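PDB 2GPC: iron superoxide dismutase from Trypanosoma cruzi, which probably catalyses the dismutation of superoxide to oxygen and hydrogen peroxide at an iron centre, as iron superoxide dismutases do. Local coordinates for residues 179-182 / 183-187. Numbering follows the deposited sequence.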
ATOM      1  N   GLN A 179      12.366  -3.938  12.940  1.00 12.97           N
ATOM      2  CA  GLN A 179      13.472  -4.312  13.828  1.00 13.39           C
ATOM      3  C   GLN A 179      14.798  -4.267  13.060  1.00 12.82           C
ATOM      4  O   GLN A 179      15.804  -3.774  13.570  1.00 12.35           O
ATOM      5  CB  GLN A 179      13.228  -5.688  14.479  1.00 13.90           C
ATOM      6  CG  GLN A 179      12.176  -5.640  15.628  1.00 16.14           C
ATOM      7  CD  GLN A 179      12.434  -4.509  16.650  1.00 18.77           C
ATOM      8  OE1 GLN A 179      13.445  -4.524  17.345  1.00 22.77           O
ATOM      9  NE2 GLN A 179      11.527  -3.534  16.726  1.00 17.22           N
ATOM     10  N   THR A 180      14.780  -4.753  11.818  1.00 12.49           N
ATOM     11  CA  THR A 180      15.945  -4.690  10.939  1.00 12.43           C
ATOM     12  C   THR A 180      16.341  -3.248  10.614  1.00 12.13           C
ATOM     13  O   THR A 180      17.529  -2.921  10.590  1.00 11.77           O
ATOM     14  CB  THR A 180      15.661  -5.484   9.646  1.00 12.65           C
ATOM     15  OG1 THR A 180      15.845  -6.881   9.897  1.00 12.12           O
ATOM     16  CG2 THR A 180      16.651  -5.159   8.536  1.00 12.88           C
ATOM     17  N   PHE A 181      15.357  -2.393  10.360  1.00 11.60           N
ATOM     18  CA  PHE A 181      15.622  -0.979  10.090  1.00 11.52           C
ATOM     19  C   PHE A 181      16.438  -0.397  11.233  1.00 11.82           C
ATOM     20  O   PHE A 181      17.405   0.333  10.999  1.00 12.22           O
ATOM     21  CB  PHE A 181      14.309  -0.196   9.886  1.00 11.82           C
ATOM     22  CG  PHE A 181      14.506   1.274   9.649  1.00 10.57           C
ATOM     23  CD1 PHE A 181      14.863   1.745   8.395  1.00 10.74           C
ATOM     24  CD2 PHE A 181      14.345   2.186  10.682  1.00 11.74           C
ATOM     25  CE1 PHE A 181      15.050   3.110   8.171  1.00 11.31           C
ATOM     26  CE2 PHE A 181      14.527   3.550  10.469  1.00 11.35           C
ATOM     27  CZ  PHE A 181      14.883   4.010   9.202  1.00 11.03           C
ATOM     28  N   TRP A 182      16.091  -0.746  12.468  1.00 12.22           N
ATOM     29  CA  TRP A 182      16.821  -0.214  13.621  1.00 12.37           C
ATOM     30  C   TRP A 182      18.282  -0.639  13.607  1.00 12.89           C
ATOM     31  O   TRP A 182      19.147   0.110  14.065  1.00 13.76           O
ATOM     32  CB  TRP A 182      16.167  -0.595  14.953  1.00 12.66           C
ATOM     33  CG  TRP A 182      14.870   0.110  15.217  1.00 12.18           C
ATOM     34  CD1 TRP A 182      13.653  -0.469  15.384  1.00 12.75           C
ATOM     35  CD2 TRP A 182      14.665   1.524  15.349  1.00 12.06           C
ATOM     36  NE1 TRP A 182      12.701   0.492  15.612  1.00 13.18           N
ATOM     37  CE2 TRP A 182      13.295   1.725  15.594  1.00 13.08           C
ATOM     38  CE3 TRP A 182      15.508   2.646  15.285  1.00 12.80           C
ATOM     39  CZ2 TRP A 182      12.743   2.990  15.767  1.00 12.49           C
ATOM     40  CZ3 TRP A 182      14.962   3.899  15.459  1.00 12.80           C
ATOM     41  CH2 TRP A 182      13.587   4.063  15.697  1.00 13.11           C
ATOM     42  N   ASN A 183      18.560  -1.822  13.076  1.00 13.27           N
ATOM     43  CA  ASN A 183      19.930  -2.319  12.986  1.00 14.07           C
ATOM     44  C   ASN A 183      20.756  -1.625  11.912  1.00 13.77           C
ATOM     45  O   ASN A 183      21.964  -1.816  11.870  1.00 13.31           O
ATOM     46  CB  ASN A 183      19.949  -3.835  12.729  1.00 14.54           C
ATOM     47  CG  ASN A 183      19.517  -4.644  13.929  1.00 17.16           C
ATOM     48  OD1 ASN A 183      19.130  -5.813  13.797  1.00 22.13           O
ATOM     49  ND2 ASN A 183      19.590  -4.045  15.109  1.00 21.42           N
ATOM     50  N   VAL A 184      20.114  -0.842  11.041  1.00 13.58           N
ATOM     51  CA  VAL A 184      20.828  -0.142   9.973  1.00 13.56           C
ATOM     52  C   VAL A 184      20.633   1.383   9.933  1.00 13.74           C
ATOM     53  O   VAL A 184      21.099   2.027   8.997  1.00 13.59           O
ATOM     54  CB  VAL A 184      20.500  -0.744   8.573  1.00 13.35           C
ATOM     55  CG1 VAL A 184      20.971  -2.183   8.487  1.00 13.35           C
ATOM     56  CG2 VAL A 184      19.020  -0.628   8.241  1.00 13.34           C
ATOM     57  N   VAL A 185      20.001   1.967  10.947  1.00 13.54           N
ATOM     58  CA  VAL A 185      19.782   3.428  10.957  1.00 14.26           C
ATOM     59  C   VAL A 185      21.113   4.162  10.863  1.00 13.88           C
ATOM     60  O   VAL A 185      22.037   3.870  11.605  1.00 12.93           O
ATOM     61  CB  VAL A 185      19.046   3.916  12.230  1.00 14.11           C
ATOM     62  CG1 VAL A 185      19.012   5.465  12.295  1.00 15.40           C
ATOM     63  CG2 VAL A 185      17.656   3.381  12.268  1.00 15.51           C
ATOM     64  N   ASN A 186      21.182   5.126   9.953  1.00 14.32           N
ATOM     65  CA  ASN A 186      22.378   5.916   9.724  1.00 14.51           C
ATOM     66  C   ASN A 186      22.319   7.190  10.565  1.00 14.30           C
ATOM     67  O   ASN A 186      21.871   8.242  10.099  1.00 13.28           O
ATOM     68  CB  ASN A 186      22.484   6.245   8.224  1.00 14.78           C
ATOM     69  CG  ASN A 186      23.803   6.869   7.851  1.00 14.79           C
ATOM     70  OD1 ASN A 186      24.582   7.264   8.712  1.00 15.23           O
ATOM     71  ND2 ASN A 186      24.062   6.967   6.549  1.00 13.72           N
ATOM     72  N   TRP A 187      22.764   7.090  11.816  1.00 14.28           N
ATOM     73  CA  TRP A 187      22.774   8.255  12.709  1.00 14.35           C
ATOM     74  C   TRP A 187      23.669   9.381  12.184  1.00 15.12           C
ATOM     75  O   TRP A 187      23.427  10.539  12.483  1.00 14.55           O
ATOM     76  CB  TRP A 187      23.181   7.859  14.135  1.00 13.89           C
ATOM     77  CG  TRP A 187      22.216   6.897  14.727  1.00 13.22           C
ATOM     78  CD1 TRP A 187      22.459   5.606  15.065  1.00 12.94           C
ATOM     79  CD2 TRP A 187      20.820   7.120  14.972  1.00 11.04           C
ATOM     80  NE1 TRP A 187      21.314   5.016  15.545  1.00 13.60           N
ATOM     81  CE2 TRP A 187      20.290   5.924  15.501  1.00 12.55           C
ATOM     82  CE3 TRP A 187      19.970   8.221  14.836  1.00 11.88           C
ATOM     83  CZ2 TRP A 187      18.952   5.795  15.877  1.00 12.78           C
ATOM     84  CZ3 TRP A 187      18.640   8.093  15.202  1.00 10.70           C
ATOM     85  CH2 TRP A 187      18.145   6.892  15.719  1.00 11.88           C
TER
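Val185 rests one methyl against both the Phe181 and the Trp182 rings and lays the other over Trp187, joining the last turn of helix 174-184 to the start of helix 187-193. Its CB lies 4.1 Å from Phe181 O, and from there the side chain forks. CG2, anti to the carbonyl carbon, is turned back to the helix, where it meets Phe181 O at 3.3 Å, Phe181 CE2 at 3.6 Å and Trp182 CE3 at 3.8 Å. CG1, anti to the backbone N (chi1 172°), sits over the centre of one face of the Trp187 ring, 3.4 Å above its plane. A beta-branched residue suits this place because its two methyls serve two helices at once. The flat ring of Phe181 also reaches strand 153-160, while Trp182 combines an apolar six-membered ring with an NE1 that bonds Thr113 OG1. The tryptophans meet more loosely: Trp187 CH2 comes to the edge of the Trp182 ring, 4.4 Å from CZ3, and Trp187 NE1 bonds Gly88 O. On the backbone, Val184 N donates three residues back to Phe181 O at 3.0 Å, a 3-10-like bond, while Asn183 N is shared weakly between Gln179 O and Thr180 O. Val185 then turns polyproline-II-like, and Asn186 stands at the N-cap, its OD1 weakly bonded to Asn189 N. The arrangement is a short interhelical turn in the C-terminal alpha+beta domain of iron/manganese superoxide dismutases.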